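Peptidase M16 domain protein (Alicyclobacillus acidocaldarius subsp. acidocaldarius DSM 446, PDB 4XEA) is a putative M16-family metallopeptidase, probably cleaving peptide bonds at a metal site that holds nickel in this crystal. Local coordinates at residues A[9-13]-A[204-208]; A[196-200]-A[367-371]. The contacts are given in a common frame with arbitrary orientation. Residues are numbered along the deposited sequence.

Interaction 1: A[9-13]-A[204-208]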
ATOM      1  N   THR A   9       2.046  19.421 -19.042  1.00 61.83           N
ATOM      2  CA  THR A   9       2.631  18.187 -19.557  1.00 59.97           C
ATOM      3  C   THR A   9       3.451  18.502 -20.813  1.00 60.74           C
ATOM      4  O   THR A   9       2.890  18.896 -21.844  1.00 62.36           O
ATOM      5  CB  THR A   9       1.564  17.135 -19.870  1.00 57.95           C
ATOM      6  OG1 THR A   9       0.803  16.893 -18.695  1.00 58.21           O
ATOM      7  CG2 THR A   9       2.193  15.827 -20.350  1.00 55.68           C
ATOM      8  N   ARG A  10       4.764  18.274 -20.716  1.00 59.90           N
ATOM      9  CA  ARG A  10       5.723  18.566 -21.776  1.00 60.26           C
ATOM     10  C   ARG A  10       6.287  17.242 -22.307  1.00 57.01           C
ATOM     11  O   ARG A  10       7.071  16.569 -21.632  1.00 54.76           O
ATOM     12  CB  ARG A  10       6.846  19.463 -21.235  1.00 62.22           C
ATOM     13  CG  ARG A  10       7.730  20.117 -22.301  1.00 66.52           C
ATOM     14  CD  ARG A  10       8.878  20.922 -21.678  1.00 70.52           C
ATOM     15  NE  ARG A  10       8.408  21.994 -20.793  1.00 73.94           N
ATOM     16  CZ  ARG A  10       9.201  22.891 -20.190  1.00 75.99           C
ATOM     17  NH1 ARG A  10      10.524  22.839 -20.329  1.00 77.31           N
ATOM     18  NH2 ARG A  10       8.670  23.837 -19.432  1.00 76.49           N
ATOM     19  N   THR A  11       5.874  16.907 -23.527  1.00 55.65           N
ATOM     20  CA  THR A  11       6.215  15.668 -24.201  1.00 53.62           C
ATOM     21  C   THR A  11       6.949  15.969 -25.536  1.00 55.31           C
ATOM     22  O   THR A  11       6.416  16.671 -26.388  1.00 56.85           O
ATOM     23  CB  THR A  11       4.949  14.859 -24.526  1.00 52.67           C
ATOM     24  OG1 THR A  11       4.213  14.554 -23.316  1.00 48.39           O
ATOM     25  CG2 THR A  11       5.306  13.579 -25.229  1.00 47.63           C
ATOM     26  N   TRP A  12       8.162  15.435 -25.691  1.00 54.42           N
ATOM     27  CA  TRP A  12       8.917  15.563 -26.915  1.00 55.40           C
ATOM     28  C   TRP A  12       9.788  14.324 -27.128  1.00 54.13           C
ATOM     29  O   TRP A  12       9.781  13.396 -26.293  1.00 51.78           O
ATOM     30  CB  TRP A  12       9.724  16.882 -26.948  1.00 58.72           C
ATOM     31  CG  TRP A  12      11.003  16.881 -26.219  1.00 59.62           C
ATOM     32  CD1 TRP A  12      12.258  16.874 -26.769  1.00 64.81           C
ATOM     33  CD2 TRP A  12      11.187  16.971 -24.804  1.00 61.01           C
ATOM     34  NE1 TRP A  12      13.213  16.946 -25.781  1.00 65.70           N
ATOM     35  CE2 TRP A  12      12.582  16.994 -24.564  1.00 63.72           C
ATOM     36  CE3 TRP A  12      10.312  17.039 -23.706  1.00 58.21           C
ATOM     37  CZ2 TRP A  12      13.115  17.068 -23.272  1.00 64.33           C
ATOM     38  CZ3 TRP A  12      10.846  17.113 -22.436  1.00 58.16           C
ATOM     39  CH2 TRP A  12      12.236  17.130 -22.229  1.00 60.23           C
ATOM     40  N   ARG A  13      10.437  14.258 -28.284  1.00 54.42           N
ATOM     41  CA  ARG A  13      11.260  13.110 -28.674  1.00 54.60           C
ATOM     42  C   ARG A  13      12.677  13.578 -29.017  1.00 57.60           C
ATOM     43  O   ARG A  13      12.840  14.501 -29.810  1.00 58.29           O
ATOM     44  CB  ARG A  13      10.641  12.368 -29.872  1.00 54.24           C
ATOM     45  CG  ARG A  13      11.382  11.078 -30.242  1.00 53.98           C
ATOM     46  CD  ARG A  13      10.848  10.377 -31.512  1.00 53.85           C
ATOM     47  NE  ARG A  13       9.380  10.207 -31.493  1.00 51.00           N
ATOM     48  CZ  ARG A  13       8.695   9.109 -31.203  1.00 50.51           C
ATOM     49  NH1 ARG A  13       9.296   7.992 -30.827  1.00 47.96           N
ATOM     50  NH2 ARG A  13       7.363   9.137 -31.289  1.00 50.93           N
ATOM     51  N   ALA A 204      11.110  22.130 -14.942  1.00 66.47           N
ATOM     52  CA  ALA A 204      11.038  21.412 -16.216  1.00 65.61           C
ATOM     53  C   ALA A 204      12.091  21.882 -17.240  1.00 67.45           C
ATOM     54  O   ALA A 204      12.634  21.080 -18.004  1.00 66.37           O
ATOM     55  CB  ALA A 204       9.620  21.502 -16.807  1.00 64.73           C
ATOM     56  N   ASP A 205      12.400  23.172 -17.240  1.00 70.98           N
ATOM     57  CA  ASP A 205      13.403  23.702 -18.178  1.00 72.97           C
ATOM     58  C   ASP A 205      14.779  23.149 -17.798  1.00 73.43           C
ATOM     59  O   ASP A 205      15.566  22.772 -18.657  1.00 72.34           O
ATOM     60  CB  ASP A 205      13.455  25.242 -18.152  1.00 77.22           C
ATOM     61  CG  ASP A 205      12.124  25.904 -18.532  1.00 79.31           C
ATOM     62  OD1 ASP A 205      11.426  25.433 -19.453  1.00 78.68           O
ATOM     63  OD2 ASP A 205      11.800  26.939 -17.913  1.00 85.17           O
ATOM     64  N   GLU A 206      15.061  23.117 -16.492  1.00 74.10           N
ATOM     65  CA  GLU A 206      16.340  22.614 -15.979  1.00 74.89           C
ATOM     66  C   GLU A 206      16.536  21.148 -16.344  1.00 71.86           C
ATOM     67  O   GLU A 206      17.588  20.766 -16.871  1.00 72.79           O
ATOM     68  CB  GLU A 206      16.400  22.757 -14.455  1.00 76.34           C
ATOM     69  CG  GLU A 206      17.684  22.201 -13.805  1.00 78.74           C
ATOM     70  CD  GLU A 206      17.534  21.942 -12.300  1.00 81.51           C
ATOM     71  OE1 GLU A 206      16.393  22.003 -11.773  1.00 81.20           O
ATOM     72  OE2 GLU A 206      18.570  21.684 -11.648  1.00 84.72           O
ATOM     73  N   ILE A 207      15.520  20.327 -16.083  1.00 68.08           N
ATOM     74  CA  ILE A 207      15.654  18.900 -16.279  1.00 65.09           C
ATOM     75  C   ILE A 207      15.670  18.531 -17.778  1.00 63.97           C
ATOM     76  O   ILE A 207      16.401  17.619 -18.187  1.00 62.27           O
ATOM     77  CB  ILE A 207      14.548  18.120 -15.517  1.00 62.76           C
ATOM     78  CG1 ILE A 207      14.690  18.309 -13.996  1.00 63.86           C
ATOM     79  CG2 ILE A 207      14.583  16.634 -15.887  1.00 59.95           C
ATOM     80  CD1 ILE A 207      16.070  17.973 -13.423  1.00 66.76           C
ATOM     81  N   ALA A 208      14.892  19.253 -18.594  1.00 64.17           N
ATOM     82  CA  ALA A 208      14.877  19.017 -20.055  1.00 63.59           C
ATOM     83  C   ALA A 208      16.240  19.244 -20.677  1.00 65.77           C
ATOM     84  O   ALA A 208      16.640  18.518 -21.572  1.00 65.97           O
ATOM     85  CB  ALA A 208      13.846  19.877 -20.738  1.00 63.68           C
TER

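Interaction 2: A[196-200]-A[367-371]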
ATOM      1  N   LEU A 196      10.947   7.941 -20.969  1.00 43.73           N
ATOM      2  CA  LEU A 196      11.326   8.586 -19.710  1.00 44.27           C
ATOM      3  C   LEU A 196      10.207   9.537 -19.303  1.00 44.83           C
ATOM      4  O   LEU A 196       9.849  10.449 -20.067  1.00 45.49           O
ATOM      5  CB  LEU A 196      12.633   9.378 -19.876  1.00 47.45           C
ATOM      6  CG  LEU A 196      13.182  10.116 -18.647  1.00 48.95           C
ATOM      7  CD1 LEU A 196      13.496   9.109 -17.497  1.00 46.77           C
ATOM      8  CD2 LEU A 196      14.418  10.929 -19.031  1.00 50.78           C
ATOM      9  N   VAL A 197       9.662   9.327 -18.097  1.00 45.09           N
ATOM     10  CA  VAL A 197       8.500  10.094 -17.612  1.00 45.00           C
ATOM     11  C   VAL A 197       8.800  10.534 -16.179  1.00 45.84           C
ATOM     12  O   VAL A 197       9.274   9.745 -15.375  1.00 44.41           O
ATOM     13  CB  VAL A 197       7.198   9.292 -17.705  1.00 43.22           C
ATOM     14  CG1 VAL A 197       6.012  10.108 -17.289  1.00 43.09           C
ATOM     15  CG2 VAL A 197       6.975   8.781 -19.185  1.00 41.70           C
ATOM     16  N   ILE A 198       8.565  11.815 -15.904  1.00 47.63           N
ATOM     17  CA  ILE A 198       8.921  12.418 -14.609  1.00 48.97           C
ATOM     18  C   ILE A 198       7.785  13.316 -14.169  1.00 50.02           C
ATOM     19  O   ILE A 198       7.309  14.141 -14.954  1.00 50.91           O
ATOM     20  CB  ILE A 198      10.189  13.258 -14.711  1.00 50.71           C
ATOM     21  CG1 ILE A 198      11.284  12.492 -15.438  1.00 50.59           C
ATOM     22  CG2 ILE A 198      10.710  13.692 -13.291  1.00 52.02           C
ATOM     23  CD1 ILE A 198      12.574  13.282 -15.588  1.00 51.14           C
ATOM     24  N   ALA A 199       7.352  13.160 -12.919  1.00 50.89           N
ATOM     25  CA  ALA A 199       6.333  14.035 -12.332  1.00 51.06           C
ATOM     26  C   ALA A 199       6.739  14.475 -10.928  1.00 52.38           C
ATOM     27  O   ALA A 199       7.349  13.717 -10.158  1.00 51.10           O
ATOM     28  CB  ALA A 199       4.963  13.382 -12.310  1.00 49.79           C
ATOM     29  N   GLY A 200       6.423  15.731 -10.627  1.00 53.05           N
ATOM     30  CA  GLY A 200       6.594  16.249  -9.276  1.00 54.98           C
ATOM     31  C   GLY A 200       7.286  17.596  -9.197  1.00 57.23           C
ATOM     32  O   GLY A 200       7.242  18.399 -10.152  1.00 57.43           O
ATOM     33  N   ASN A 367       2.038  11.396  -8.033  1.00 49.37           N
ATOM     34  CA  ASN A 367       3.169  11.344  -8.981  1.00 49.94           C
ATOM     35  C   ASN A 367       3.355   9.925  -9.512  1.00 47.76           C
ATOM     36  O   ASN A 367       3.485   9.763 -10.715  1.00 46.92           O
ATOM     37  CB  ASN A 367       4.481  11.782  -8.353  1.00 51.05           C
ATOM     38  CG  ASN A 367       4.544  13.275  -8.098  1.00 52.71           C
ATOM     39  OD1 ASN A 367       3.981  14.080  -8.844  1.00 52.30           O
ATOM     40  ND2 ASN A 367       5.245  13.646  -7.048  1.00 53.16           N
ATOM     41  N   ALA A 368       3.380   8.933  -8.622  1.00 47.48           N
ATOM     42  CA  ALA A 368       3.644   7.544  -9.042  1.00 46.65           C
ATOM     43  C   ALA A 368       2.608   7.054 -10.054  1.00 45.49           C
ATOM     44  O   ALA A 368       2.961   6.457 -11.072  1.00 45.15           O
ATOM     45  CB  ALA A 368       3.706   6.593  -7.860  1.00 47.69           C
ATOM     46  N   PHE A 369       1.329   7.261  -9.784  1.00 45.46           N
ATOM     47  CA  PHE A 369       0.293   6.878 -10.764  1.00 44.68           C
ATOM     48  C   PHE A 369       0.455   7.595 -12.129  1.00 44.14           C
ATOM     49  O   PHE A 369       0.484   6.963 -13.217  1.00 43.16           O
ATOM     50  CB  PHE A 369      -1.102   7.110 -10.171  1.00 46.01           C
ATOM     51  CG  PHE A 369      -2.242   6.796 -11.130  1.00 44.88           C
ATOM     52  CD1 PHE A 369      -2.898   5.560 -11.055  1.00 46.49           C
ATOM     53  CD2 PHE A 369      -2.691   7.741 -12.041  1.00 47.34           C
ATOM     54  CE1 PHE A 369      -3.970   5.261 -11.920  1.00 46.25           C
ATOM     55  CE2 PHE A 369      -3.753   7.436 -12.938  1.00 47.94           C
ATOM     56  CZ  PHE A 369      -4.394   6.187 -12.842  1.00 46.79           C
ATOM     57  N   LEU A 370       0.578   8.917 -12.105  1.00 44.87           N
ATOM     58  CA  LEU A 370       0.755   9.669 -13.338  1.00 45.14           C
ATOM     59  C   LEU A 370       1.887   9.097 -14.190  1.00 44.37           C
ATOM     60  O   LEU A 370       1.766   8.939 -15.414  1.00 43.83           O
ATOM     61  CB  LEU A 370       1.053  11.145 -13.029  1.00 46.72           C
ATOM     62  CG  LEU A 370      -0.102  11.951 -12.491  1.00 47.67           C
ATOM     63  CD1 LEU A 370       0.388  13.244 -11.812  1.00 50.70           C
ATOM     64  CD2 LEU A 370      -1.089  12.232 -13.584  1.00 45.80           C
ATOM     65  N   VAL A 371       2.995   8.788 -13.538  1.00 45.13           N
ATOM     66  CA  VAL A 371       4.197   8.367 -14.250  1.00 44.80           C
ATOM     67  C   VAL A 371       4.030   6.945 -14.781  1.00 43.84           C
ATOM     68  O   VAL A 371       4.195   6.708 -15.971  1.00 43.97           O
ATOM     69  CB  VAL A 371       5.460   8.488 -13.321  1.00 45.94           C
ATOM     70  CG1 VAL A 371       6.620   7.752 -13.959  1.00 44.30           C
ATOM     71  CG2 VAL A 371       5.809   9.989 -13.067  1.00 44.61           C
TER

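Interaction 1: A[9-13]-A[204-208]
A salt bridge carries the polar part of this contact. Arg10 reaches out from the edge strand, extended through chi1 and chi2 and turning at chi3, and offers both terminal nitrogens to a single carboxylate oxygen of Asp205: Arg10 NH1 to Asp205 OD1 is 2.9 Å with good hydrogen-bond geometry, while NH2 to the same OD1 is longer, 3.2 Å, and weak. OD1 lies near the guanidinium plane, as suits an N-H donor. The CA-to-CB bond of Asp205 points away from the strand, so the side chain has to fold back to meet the arginine. The charge is shared, since Arg10 NH2 also pairs with Glu8, and NH1 hydrogen-bonds a glycerol probably left from crystallisation.

Around this bridge two alanine methyls receive the larger side chains. That of Ala204 sits over one face of the guanidinium, with Arg10 NH2 3.6 Å from Ala204 CB. One turn further along the helix, Ala208 CB meets the indole of Trp12 at CH2, 3.5 Å away. Arg10 and Trp12 project from the same face of the strand, so two small residues let two large side chains fill the gap between axes 11.4 Å apart. Trp12 NE1 hydrogen-bonds Glu212 OE1, further along the same helix.

The two elements run nearly parallel, at 18°. This is a helix packed over the edge of a sheet, a surface contact of an alpha+beta domain with no metal ligand in either segment. Strand 10-13, an edge strand of the six-stranded mixed sheet, pairs antiparallel with strand 19-24; helix 204-216 covers that end, with Ala204 on Pro24 and Ile207 against Ile105 of helix 105-116.

Interaction 2: A[196-200]-A[367-371]
Strand 196-200 and helix 367-371 run roughly antiparallel, with axes 154° apart in direction and only 7.7 Å apart at closest approach. The CA atoms pair Val197 with Val371 (5.7 Å) and Ala199 with Asn367 (5.3 Å). No hydrogen bond crosses the interface. Val371 contributes the largest covered area: its CG2 lies 3.6 Å from Ala199 CB, and its CG1 lies 4.1 Å from Val197 CB. Asn367 places OD1 3.4 Å from Gly200 CA, while its amide is held by Arg25 through OD1 and by Gln30 through ND2. Gly200 is positive in phi, a conformation in which a CB would jam against the preceding carbonyl and crowd Asn367 ND2. Alternation in the strand sends Val197 and Ala199 to this helix but Leu196 and Ile198 to helix 105-116 on the other face. This is helix-on-sheet packing of an alpha+beta domain: helix 367-379, from the second half of the sequence, crosses to the mixed sheet of the first, joining the two related halves that M16 peptidases have.

How the interactions relate
Both contacts belong to the six-stranded mixed sheet of the N-terminal half, their centres 12 Å apart. Interaction 1 involves its edge strand 10-13; interaction 2 uses strand 194-200, two positions further in, with strand 19-24 between them. Helix 204-216, which follows strand 194-200 directly, packs on one face of the sheet and helix 367-379 on the other. The two interactions touch where Ile207 CG2, on the helix of interaction 1, lies 3.9 Å from Ile198 CD1, on the strand of interaction 2. Along the chain the segments alternate, 9-13, 196-200, 204-208, 367-371, so the N-terminal sheet takes its cover from one helix next to its own strand and one from late in the chain.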